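Local coordinates for carbohydrate deacetylase (PDB 2I5I), which probably removes acetyl groups from acetylated carbohydrates during oligosaccharide breakdown, as a homodimeric member of the YdjC deacetylase family, probably with magnesium as cofactor, at residues Glu109-Ile114 and Ala148-Leu153; Ile61-Thr66 and Ile115-Ser120; Asn132-Gly135 and Leu140-Val143; Arg156-Ser161 and Glu169-Val174. All blocks are in the same frame, centred on the assembly; numbering follows the deposited sequence.

Contact 1 of 4, residues Glu109-Ile114 and Ala148-Leu153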
loop_
_atom_site.group_PDB
_atom_site.type_symbol
_atom_site.label_atom_id
_atom_site.label_comp_id
_atom_site.label_asym_id
_atom_site.label_seq_id
_atom_site.Cartn_x
_atom_site.Cartn_y
_atom_site.Cartn_z
ATOM N N GLU A 109 19.090 26.572 14.894
ATOM C CA GLU A 109 18.918 26.024 13.543
ATOM C C GLU A 109 18.872 24.501 13.579
ATOM O O GLU A 109 18.015 23.882 12.932
ATOM C CB GLU A 109 20.033 26.525 12.620
ATOM C CG GLU A 109 20.092 25.802 11.280
ATOM C CD GLU A 109 18.860 25.980 10.423
ATOM O OE1 GLU A 109 18.115 26.960 10.628
ATOM O OE2 GLU A 109 18.655 25.155 9.495
ATOM N N TRP A 110 19.780 23.868 14.327
ATOM C CA TRP A 110 19.743 22.396 14.365
ATOM C C TRP A 110 18.476 21.902 15.031
ATOM O O TRP A 110 17.870 20.894 14.641
ATOM C CB TRP A 110 21.025 21.885 15.028
ATOM C CG TRP A 110 22.208 21.891 14.102
ATOM C CD1 TRP A 110 22.258 22.223 12.774
ATOM C CD2 TRP A 110 23.544 21.526 14.471
ATOM N NE1 TRP A 110 23.549 22.083 12.312
ATOM C CE2 TRP A 110 24.364 21.659 13.328
ATOM C CE3 TRP A 110 24.123 21.105 15.665
ATOM C CZ2 TRP A 110 25.728 21.376 13.373
ATOM C CZ3 TRP A 110 25.480 20.827 15.700
ATOM C CH2 TRP A 110 26.283 20.961 14.565
ATOM N N ASP A 111 18.012 22.616 16.063
ATOM C CA ASP A 111 16.742 22.262 16.688
ATOM C C ASP A 111 15.640 22.333 15.633
ATOM O O ASP A 111 14.784 21.457 15.506
ATOM C CB ASP A 111 16.479 23.209 17.847
ATOM C CG ASP A 111 15.138 23.060 18.534
ATOM O OD1 ASP A 111 14.923 22.054 19.257
ATOM O OD2 ASP A 111 14.288 23.953 18.368
ATOM N N ALA A 112 15.646 23.394 14.850
ATOM C CA ALA A 112 14.710 23.563 13.743
ATOM C C ALA A 112 14.820 22.414 12.740
ATOM O O ALA A 112 13.811 21.963 12.195
ATOM C CB ALA A 112 14.993 24.893 13.067
ATOM N N GLN A 113 16.037 21.932 12.493
ATOM C CA GLN A 113 16.217 20.849 11.527
ATOM C C GLN A 113 15.613 19.561 12.041
ATOM O O GLN A 113 15.120 18.699 11.320
ATOM C CB GLN A 113 17.704 20.653 11.200
ATOM C CG GLN A 113 18.177 21.714 10.200
ATOM C CD GLN A 113 19.671 21.674 9.945
ATOM O OE1 GLN A 113 20.343 20.636 9.943
ATOM N NE2 GLN A 113 20.254 22.847 9.699
ATOM N N ILE A 114 15.641 19.414 13.363
ATOM C CA ILE A 114 15.101 18.185 13.948
ATOM C C ILE A 114 13.592 18.235 13.885
ATOM O O ILE A 114 12.951 17.253 13.516
ATOM C CB ILE A 114 15.596 17.980 15.391
ATOM C CG1 ILE A 114 17.078 17.628 15.436
ATOM C CG2 ILE A 114 14.732 16.963 16.112
ATOM C CD1 ILE A 114 17.703 17.723 16.817
ATOM N N ALA A 148 20.891 16.165 21.487
ATOM C CA ALA A 148 20.775 14.729 21.702
ATOM C C ALA A 148 20.056 14.473 23.031
ATOM O O ALA A 148 19.177 13.615 23.126
ATOM C CB ALA A 148 22.115 14.021 21.698
ATOM N N ARG A 149 20.469 15.261 24.044
ATOM C CA ARG A 149 19.848 15.074 25.367
ATOM C C ARG A 149 18.407 15.563 25.338
ATOM O O ARG A 149 17.533 14.910 25.902
ATOM C CB ARG A 149 20.668 15.755 26.473
ATOM C CG ARG A 149 22.126 15.366 26.462
ATOM C CD ARG A 149 23.006 16.122 27.446
ATOM N NE ARG A 149 24.258 15.384 27.574
ATOM C CZ ARG A 149 25.500 15.752 27.370
ATOM N NH1 ARG A 149 25.816 16.984 26.990
ATOM N NH2 ARG A 149 26.465 14.860 27.554
ATOM N N LYS A 150 18.155 16.674 24.664
ATOM C CA LYS A 150 16.858 17.322 24.581
ATOM C C LYS A 150 15.850 16.419 23.869
ATOM O O LYS A 150 14.693 16.365 24.296
ATOM C CB LYS A 150 16.942 18.662 23.863
ATOM C CG LYS A 150 15.597 19.332 23.652
ATOM C CD LYS A 150 15.706 20.445 22.617
ATOM C CE LYS A 150 14.434 21.266 22.540
ATOM N NZ LYS A 150 14.702 22.673 22.119
ATOM N N TYR A 151 16.333 15.742 22.824
ATOM C CA TYR A 151 15.398 14.870 22.111
ATOM C C TYR A 151 15.629 13.413 22.457
ATOM O O TYR A 151 14.889 12.543 21.998
ATOM C CB TYR A 151 15.495 15.110 20.589
ATOM C CG TYR A 151 14.926 16.452 20.210
ATOM C CD1 TYR A 151 13.557 16.594 19.988
ATOM C CD2 TYR A 151 15.709 17.579 20.066
ATOM C CE1 TYR A 151 13.015 17.817 19.640
ATOM C CE2 TYR A 151 15.186 18.799 19.723
ATOM C CZ TYR A 151 13.829 18.919 19.504
ATOM O OH TYR A 151 13.325 20.151 19.160
ATOM N N GLN A 152 16.636 13.131 23.291
ATOM C CA GLN A 152 16.828 11.762 23.749
ATOM C C GLN A 152 17.111 10.820 22.584
ATOM O O GLN A 152 16.434 9.818 22.403
ATOM C CB GLN A 152 15.617 11.249 24.532
ATOM C CG GLN A 152 15.525 11.784 25.947
ATOM C CD GLN A 152 16.744 11.470 26.797
ATOM O OE1 GLN A 152 16.945 10.338 27.238
ATOM N NE2 GLN A 152 17.568 12.492 26.995
ATOM N N LEU A 153 18.116 11.196 21.825
ATOM C CA LEU A 153 18.599 10.459 20.673
ATOM C C LEU A 153 20.092 10.196 20.775
ATOM O O LEU A 153 20.802 11.097 21.236
ATOM C CB LEU A 153 18.378 11.275 19.391
ATOM C CG LEU A 153 16.905 11.574 19.104
ATOM C CD1 LEU A 153 16.803 12.657 18.045
ATOM C CD2 LEU A 153 16.180 10.297 18.706
#
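Asp111 on helix 103-117 meets Lys150 and Tyr151 at the C-terminal end of helix 138-151; the two are neighbouring helices of this alpha/beta fold. One carboxylate oxygen does all the polar work across the contact. Tyr151 OH donates to Asp111 OD1 over a very short 2.5 Å, arriving with the carboxylate and ring planes 34° apart and OD1 lying in plane at the ring edge. Lys150 NZ reaches the same OD1 at 2.9 Å in a salt bridge, but from well above the carboxylate plane. The lysine gets there extended: CG stands anti to the backbone N (chi1 175°) and the chain runs on outstretched beyond it. Two donors on one oxygen, one of them charged, would be expected to stabilise the carboxylate as an anion. The other oxygen, Asp111 OD2, turns to the second subunit, where it binds Lys6 and Asn4 of that chain, while Lys150 NZ also pairs with Glu207 of the same neighbour; the helix pair is thus part of the dimer interface. Beyond this cluster one face of the tyrosine ring is covered by Ile114 CG2, the branch that stands opposite the isoleucine's own backbone N and so projects over the ring. Ile114 CG2 sits 3.8 Å from the Tyr151 ring centroid, a CH-pi contact only 3° off the ring normal, and Ile114 CD1 lies 3.8 Å from Tyr151 CD2.

Contact 2 of 4, residues Ile61-Thr66 and Ile115-Ser120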
loop_
_atom_site.group_PDB
_atom_site.type_symbol
_atom_site.label_atom_id
_atom_site.label_comp_id
_atom_site.label_asym_id
_atom_site.label_seq_id
_atom_site.Cartn_x
_atom_site.Cartn_y
_atom_site.Cartn_z
ATOM N N ILE A 61 16.259 5.303 9.824
ATOM C CA ILE A 61 16.571 6.643 9.369
ATOM C C ILE A 61 16.770 7.649 10.515
ATOM O O ILE A 61 15.883 7.784 11.352
ATOM C CB ILE A 61 15.453 7.185 8.450
ATOM C CG1 ILE A 61 15.160 6.232 7.286
ATOM C CG2 ILE A 61 15.774 8.584 7.965
ATOM C CD1 ILE A 61 14.021 6.729 6.411
ATOM N N GLY A 62 17.910 8.318 10.500
ATOM C CA GLY A 62 18.269 9.360 11.452
ATOM C C GLY A 62 18.325 10.709 10.762
ATOM O O GLY A 62 18.103 10.846 9.547
ATOM N N VAL A 63 18.642 11.750 11.543
ATOM C CA VAL A 63 18.637 13.110 11.002
ATOM C C VAL A 63 20.069 13.593 10.762
ATOM O O VAL A 63 20.931 13.539 11.647
ATOM C CB VAL A 63 17.852 14.079 11.903
ATOM C CG1 VAL A 63 18.383 14.092 13.338
ATOM C CG2 VAL A 63 17.851 15.496 11.346
ATOM N N HIS A 64 20.317 14.047 9.536
ATOM C CA HIS A 64 21.569 14.570 9.044
ATOM C C HIS A 64 21.606 16.090 9.205
ATOM O O HIS A 64 21.159 16.855 8.351
ATOM C CB HIS A 64 21.746 14.204 7.572
ATOM C CG HIS A 64 23.153 13.967 7.126
ATOM N ND1 HIS A 64 24.083 13.304 7.882
ATOM C CD2 HIS A 64 23.799 14.291 5.985
ATOM C CE1 HIS A 64 25.235 13.227 7.251
ATOM N NE2 HIS A 64 25.091 13.827 6.081
ATOM N N LEU A 65 22.116 16.565 10.353
ATOM C CA LEU A 65 22.187 18.014 10.556
ATOM C C LEU A 65 23.257 18.639 9.670
ATOM O O LEU A 65 24.216 17.952 9.325
ATOM C CB LEU A 65 22.495 18.329 12.020
ATOM C CG LEU A 65 21.514 17.803 13.069
ATOM C CD1 LEU A 65 22.169 18.021 14.436
ATOM C CD2 LEU A 65 20.160 18.468 12.997
ATOM N N THR A 66 23.115 19.912 9.306
ATOM C CA THR A 66 24.077 20.613 8.490
ATOM C C THR A 66 24.188 22.108 8.801
ATOM O O THR A 66 23.258 22.776 9.263
ATOM C CB THR A 66 23.747 20.457 6.976
ATOM O OG1 THR A 66 24.821 20.992 6.198
ATOM C CG2 THR A 66 22.482 21.209 6.651
ATOM N N ILE A 115 13.026 19.393 14.229
ATOM C CA ILE A 115 11.571 19.547 14.138
ATOM C C ILE A 115 11.084 19.355 12.702
ATOM O O ILE A 115 10.032 18.765 12.470
ATOM C CB ILE A 115 11.146 20.916 14.665
ATOM C CG1 ILE A 115 11.261 20.935 16.211
ATOM C CG2 ILE A 115 9.781 21.346 14.222
ATOM C CD1 ILE A 115 12.265 21.984 16.597
ATOM N N SER A 116 11.877 19.833 11.758
ATOM C CA SER A 116 11.574 19.714 10.343
ATOM C C SER A 116 11.571 18.236 9.930
ATOM O O SER A 116 10.658 17.854 9.211
ATOM C CB SER A 116 12.539 20.509 9.485
ATOM O OG SER A 116 12.421 21.890 9.773
ATOM N N PHE A 117 12.550 17.460 10.371
ATOM C CA PHE A 117 12.525 16.026 10.122
ATOM C C PHE A 117 11.176 15.449 10.541
ATOM O O PHE A 117 10.596 14.629 9.815
ATOM C CB PHE A 117 13.639 15.311 10.884
ATOM C CG PHE A 117 13.800 13.821 10.662
ATOM C CD1 PHE A 117 13.024 12.839 11.224
ATOM C CD2 PHE A 117 14.810 13.399 9.800
ATOM C CE1 PHE A 117 13.162 11.488 10.961
ATOM C CE2 PHE A 117 14.988 12.058 9.523
ATOM C CZ PHE A 117 14.173 11.102 10.092
HETATM N N MSE A 118 10.747 15.816 11.749
HETATM C CA MSE A 118 9.572 15.134 12.308
HETATM C C MSE A 118 8.286 15.535 11.591
HETATM O O MSE A 118 7.237 14.940 11.835
HETATM C CB MSE A 118 9.495 15.321 13.841
HETATM C CG MSE A 118 10.580 14.468 14.501
HETATM SE SE MSE A 118 10.696 14.484 16.317
HETATM C CE MSE A 118 10.420 16.183 16.643
ATOM N N LYS A 119 8.326 16.491 10.678
ATOM C CA LYS A 119 7.191 16.780 9.791
ATOM C C LYS A 119 6.921 15.594 8.861
ATOM O O LYS A 119 5.831 15.484 8.288
ATOM C CB LYS A 119 7.439 18.066 9.002
ATOM C CG LYS A 119 7.379 19.314 9.882
ATOM C CD LYS A 119 7.502 20.613 9.102
ATOM C CE LYS A 119 8.085 21.695 10.001
ATOM N NZ LYS A 119 8.285 22.978 9.274
ATOM N N SER A 120 7.880 14.684 8.752
ATOM C CA SER A 120 7.713 13.430 8.029
ATOM C C SER A 120 6.776 12.458 8.735
ATOM O O SER A 120 6.479 11.360 8.243
ATOM C CB SER A 120 9.110 12.828 7.865
ATOM O OG SER A 120 9.520 12.169 9.050
#
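Phe117, near the C-terminal end of helix 103-117, turns one rim of its ring, CZ to CD2, to Ile61, Gly62 and Val63 of strand 60-65, a helix-on-sheet packing in the parallel sheet of this alpha/beta fold. With CG anti to the backbone N (chi1 -176°), the ring is carried off the helix and along the strand, so three consecutive residues meet successive atoms of that rim. Ile61 CG2 comes in the ring plane, at the edge, 3.7 Å from Phe117 CZ. Val63 approaches obliquely at the other end, its CB 3.8 Å from Phe117 CD2. This is the tight, buried part, and Met49 of helix 45-55 and Phe45 close in on the same ring. The loose side belongs to Lys119, which is partly exposed; Ile115 and Met118 (a selenomethionine) also miss the strand but are buried against the second subunit. Phe117 O takes two donors, Ser120 N at 2.9 Å and Ser120 OG at 2.8 Å. His64, next along the strand, leads its ring away from Phe117, and its ND1 bonds with Asp128 OD1. Between the two apolar touches, and likewise oblique to the ring, the backbone oxygen Gly62 O lies 3.3 Å from Phe117 CE2.

Contact 3 of 4, residues Asn132-Gly135 and Leu140-Val143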
loop_
_atom_site.group_PDB
_atom_site.type_symbol
_atom_site.label_atom_id
_atom_site.label_comp_id
_atom_site.label_asym_id
_atom_site.label_seq_id
_atom_site.Cartn_x
_atom_site.Cartn_y
_atom_site.Cartn_z
ATOM N N ASN A 132 30.514 16.097 8.827
ATOM C CA ASN A 132 30.897 15.868 10.219
ATOM C C ASN A 132 31.150 17.171 10.970
ATOM O O ASN A 132 32.130 17.243 11.730
ATOM C CB ASN A 132 32.148 14.993 10.329
ATOM C CG ASN A 132 32.231 14.286 11.672
ATOM O OD1 ASN A 132 31.213 13.953 12.271
ATOM N ND2 ASN A 132 33.453 14.059 12.134
ATOM N N VAL A 133 30.303 18.181 10.778
ATOM C CA VAL A 133 30.520 19.468 11.430
ATOM C C VAL A 133 30.342 19.472 12.949
ATOM O O VAL A 133 30.920 20.379 13.579
ATOM C CB VAL A 133 29.625 20.566 10.794
ATOM C CG1 VAL A 133 30.138 20.841 9.374
ATOM C CG2 VAL A 133 28.152 20.218 10.808
ATOM N N HIS A 134 29.639 18.628 13.648
ATOM C CA HIS A 134 29.464 18.309 15.041
ATOM C C HIS A 134 30.743 17.722 15.634
ATOM O O HIS A 134 30.835 17.598 16.856
ATOM C CB HIS A 134 28.314 17.349 15.297
ATOM C CG HIS A 134 28.421 15.880 15.274
ATOM N ND1 HIS A 134 28.455 15.124 14.125
ATOM C CD2 HIS A 134 28.460 14.960 16.280
ATOM C CE1 HIS A 134 28.533 13.840 14.412
ATOM N NE2 HIS A 134 28.536 13.702 15.728
ATOM N N GLY A 135 31.703 17.377 14.781
ATOM C CA GLY A 135 32.998 16.920 15.251
ATOM C C GLY A 135 34.113 17.851 14.825
ATOM O O GLY A 135 35.299 17.541 14.909
ATOM N N LEU A 140 30.988 22.923 18.826
ATOM C CA LEU A 140 29.952 22.429 17.914
ATOM C C LEU A 140 29.422 21.089 18.411
ATOM O O LEU A 140 28.216 20.906 18.566
ATOM C CB LEU A 140 30.503 22.364 16.492
ATOM C CG LEU A 140 30.603 23.718 15.769
ATOM C CD1 LEU A 140 31.397 23.633 14.472
ATOM C CD2 LEU A 140 29.221 24.276 15.475
ATOM N N LEU A 141 30.299 20.133 18.680
ATOM C CA LEU A 141 29.945 18.906 19.370
ATOM C C LEU A 141 29.032 19.109 20.566
ATOM O O LEU A 141 28.032 18.427 20.785
ATOM C CB LEU A 141 31.221 18.229 19.914
ATOM C CG LEU A 141 31.023 16.865 20.569
ATOM C CD1 LEU A 141 30.170 15.958 19.689
ATOM C CD2 LEU A 141 32.370 16.215 20.863
ATOM N N GLY A 142 29.422 20.066 21.410
ATOM C CA GLY A 142 28.638 20.419 22.578
ATOM C C GLY A 142 27.198 20.752 22.232
ATOM O O GLY A 142 26.300 20.428 22.996
ATOM N N VAL A 143 26.990 21.402 21.086
ATOM C CA VAL A 143 25.657 21.798 20.671
ATOM C C VAL A 143 24.869 20.567 20.210
ATOM O O VAL A 143 23.681 20.517 20.543
ATOM C CB VAL A 143 25.699 22.832 19.544
ATOM C CG1 VAL A 143 24.304 23.072 18.972
ATOM C CG2 VAL A 143 26.263 24.159 20.042
#
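Leu141, in the first turns of helix 138-151, packs against the carbonyl and ring of His134 in the short 3-10 segment just before that helix. Following the leucine outward, CB already lies 3.1 Å from His134 O. CG anti to the backbone N (chi1 -175°) keeps the branch close to that oxygen, with Leu141 CG 3.8 Å from His134 O. At the tip, CD1 touches two things: it remains 3.3 Å from His134 O and comes 3.9 Å from His134 CD2, meeting the imidazole obliquely. The leucine therefore wraps along the carbonyl and ends against the ring. The oxygen also lies close to Leu141 N, but the angle is too poor for a hydrogen bond, so what joins the two residues is packing.

One residue earlier, Leu140 does much the same to the preceding carbonyl, its CD1 3.4 Å from Val133 O. Both Leu140 and Val133 go on to pack against Phe97, and Val133 also against Trp110 of helix 103-117.

The His134 ring is fixed at both nitrogens, ND1 bonding with Ser129 OG and NE2 with Arg156 O; those two bonds set its rotation, leaving CD2 turned to Leu141.

Val133 lies about 6 Å, side chain to side chain, from His130, the predicted magnesium ligand. The whole is a compact beta-to-alpha connection leaving strand 127-129, a loop beyond the C-terminal end of a parallel strand, where active sites of alpha/beta folds lie, here beside the probable metal centre.

Contact 4 of 4, residues Arg156-Ser161 and Glu169-Val174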
loop_
_atom_site.group_PDB
_atom_site.type_symbol
_atom_site.label_atom_id
_atom_site.label_comp_id
_atom_site.label_asym_id
_atom_site.label_seq_id
_atom_site.Cartn_x
_atom_site.Cartn_y
_atom_site.Cartn_z
ATOM N N ARG A 156 26.058 10.169 16.501
ATOM C CA ARG A 156 27.205 9.588 15.843
ATOM C C ARG A 156 28.501 9.947 16.597
ATOM O O ARG A 156 28.644 11.109 16.987
ATOM C CB ARG A 156 27.324 10.100 14.399
ATOM C CG ARG A 156 28.629 9.692 13.741
ATOM C CD ARG A 156 28.678 10.206 12.307
ATOM N NE ARG A 156 28.047 9.227 11.414
ATOM C CZ ARG A 156 27.925 9.431 10.098
ATOM N NH1 ARG A 156 28.365 10.547 9.552
ATOM N NH2 ARG A 156 27.353 8.522 9.307
ATOM N N ASN A 157 29.382 8.976 16.736
ATOM C CA ASN A 157 30.705 9.230 17.330
ATOM C C ASN A 157 31.442 10.230 16.455
ATOM O O ASN A 157 31.745 9.976 15.286
ATOM C CB ASN A 157 31.428 7.912 17.482
ATOM C CG ASN A 157 32.863 7.968 17.937
ATOM O OD1 ASN A 157 33.582 8.937 17.696
ATOM N ND2 ASN A 157 33.247 6.878 18.596
ATOM N N ALA A 158 31.766 11.380 17.031
ATOM C CA ALA A 158 32.416 12.445 16.293
ATOM C C ALA A 158 33.910 12.329 16.082
ATOM O O ALA A 158 34.477 13.167 15.346
ATOM C CB ALA A 158 32.121 13.753 17.050
ATOM N N SER A 159 34.635 11.373 16.673
ATOM C CA SER A 159 36.100 11.420 16.474
ATOM C C SER A 159 36.587 10.650 15.263
ATOM O O SER A 159 36.298 9.464 15.147
ATOM C CB SER A 159 36.800 10.886 17.737
ATOM O OG SER A 159 38.055 10.264 17.478
ATOM N N ARG A 160 37.365 11.260 14.364
ATOM C CA ARG A 160 37.952 10.491 13.252
ATOM C C ARG A 160 39.474 10.616 13.217
ATOM O O ARG A 160 40.096 10.515 12.155
ATOM C CB ARG A 160 37.397 10.946 11.903
ATOM C CG ARG A 160 35.887 11.127 11.911
ATOM C CD ARG A 160 35.318 11.305 10.520
ATOM N NE ARG A 160 33.863 11.159 10.517
ATOM C CZ ARG A 160 33.106 11.358 9.445
ATOM N NH1 ARG A 160 33.656 11.711 8.287
ATOM N NH2 ARG A 160 31.791 11.214 9.489
ATOM N N SER A 161 40.050 10.844 14.386
ATOM C CA SER A 161 41.481 11.111 14.549
ATOM C C SER A 161 41.919 10.752 15.961
ATOM O O SER A 161 41.111 10.768 16.889
ATOM C CB SER A 161 41.780 12.563 14.179
ATOM O OG SER A 161 42.099 13.451 15.221
ATOM N N GLU A 169 34.710 11.589 25.729
ATOM C CA GLU A 169 34.473 11.710 27.184
ATOM C C GLU A 169 33.320 12.669 27.470
ATOM O O GLU A 169 32.806 12.739 28.591
ATOM C CB GLU A 169 35.723 12.092 27.945
ATOM C CG GLU A 169 36.673 13.151 27.438
ATOM C CD GLU A 169 38.052 12.945 28.024
ATOM O OE1 GLU A 169 38.544 11.798 27.993
ATOM O OE2 GLU A 169 38.648 13.929 28.516
ATOM N N LEU A 170 32.904 13.467 26.498
ATOM C CA LEU A 170 31.836 14.413 26.655
ATOM C C LEU A 170 30.448 13.828 26.436
ATOM O O LEU A 170 29.472 14.504 26.758
ATOM C CB LEU A 170 31.952 15.576 25.655
ATOM C CG LEU A 170 33.392 16.083 25.454
ATOM C CD1 LEU A 170 33.428 17.170 24.400
ATOM C CD2 LEU A 170 33.957 16.537 26.794
ATOM N N TYR A 171 30.402 12.622 25.875
ATOM C CA TYR A 171 29.091 12.071 25.522
ATOM C C TYR A 171 28.268 11.683 26.743
ATOM O O TYR A 171 27.096 12.042 26.846
ATOM C CB TYR A 171 29.261 10.842 24.609
ATOM C CG TYR A 171 29.458 11.191 23.140
ATOM C CD1 TYR A 171 30.575 11.892 22.720
ATOM C CD2 TYR A 171 28.505 10.812 22.197
ATOM C CE1 TYR A 171 30.760 12.216 21.389
ATOM C CE2 TYR A 171 28.672 11.127 20.855
ATOM C CZ TYR A 171 29.795 11.823 20.469
ATOM O OH TYR A 171 30.003 12.155 19.158
ATOM N N GLN A 172 28.874 10.920 27.649
ATOM C CA GLN A 172 28.243 10.569 28.926
ATOM C C GLN A 172 26.932 9.820 28.758
ATOM O O GLN A 172 26.995 8.630 28.423
ATOM C CB GLN A 172 28.100 11.865 29.742
ATOM C CG GLN A 172 29.475 12.287 30.245
ATOM C CD GLN A 172 29.622 13.722 30.680
ATOM O OE1 GLN A 172 28.689 14.447 31.004
ATOM N NE2 GLN A 172 30.886 14.154 30.695
ATOM N N ASP A 173 25.808 10.466 28.999
ATOM C CA ASP A 173 24.486 9.886 28.877
ATOM C C ASP A 173 24.056 9.697 27.417
ATOM O O ASP A 173 23.159 8.883 27.155
ATOM C CB ASP A 173 23.449 10.756 29.581
ATOM C CG ASP A 173 23.436 12.209 29.150
ATOM O OD1 ASP A 173 24.433 12.726 28.620
ATOM O OD2 ASP A 173 22.396 12.874 29.356
ATOM N N VAL A 174 24.660 10.449 26.518
ATOM C CA VAL A 174 24.354 10.337 25.087
ATOM C C VAL A 174 25.064 9.146 24.446
ATOM O O VAL A 174 26.279 9.061 24.279
ATOM C CB VAL A 174 24.721 11.611 24.321
ATOM C CG1 VAL A 174 24.396 11.446 22.837
ATOM C CG2 VAL A 174 23.995 12.835 24.860
#
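Tyr171 points its hydroxyl across to the backbone of Arg156-Ala158, joining two parts of the long connection between helix 138-151 and strand 179-181 of the alpha/beta fold. The ring stands end-on to the other chain segment: CG lies anti to the carbonyl carbon (chi1 -83°), which directs the phenol toward the 156-158 backbone. Arg156 O sits near the ring plane, at the edge, and accepts from Tyr171 OH at 2.8 Å. Seen from the acceptor, the donor is tilted 22° from the carbonyl plane, with a C=O...O angle of 131°. Ala158 turns its methyl toward the tyrosine, with CB 3.4 Å from Tyr171 OH, so the hydroxyl is closed in by main chain and methyl together.

Arg156 itself heads the other way. Its guanidinium makes salt bridges with Asp12 and Glu210, and its side chain lies about 8 Å from that of His130, the predicted magnesium ligand. Its carbonyl oxygen has a second donor besides the tyrosine. Behind the ring, Tyr171 opens a type II' beta turn, closed by Val174 N to Tyr171 O at 2.9 Å.

On the facing segment an Asx turn shapes the chain as it passes the phenol. Asn157 has CG anti to its own N, and its ND2 is bound by Pro177 O; the other amide atom, Asn157 OD1, accepts from Ser159 N at 2.8 Å, nearly along the C=O axis.

From the N terminus, strand 60-65 comes first, and contact 2 closes the loop from it to the end of helix 103-117. Contact 1 starts earlier on that same helix and reaches the end of helix 138-151, so contacts 1 and 2 cross along the chain; Gln113 OE1 to Thr66 N joins them. Contact 3 is a short loop nested inside contact 1, with Trp110 packed on Val143. Contact 4 follows in series and closes the short loop between 161 and 169, tied back by the Arg149-Asp173 salt bridge and by Gly135 packing on Ala158. Sheet, two helices and the following loop are thereby linked, contacts 1 and 2 also touching the second subunit.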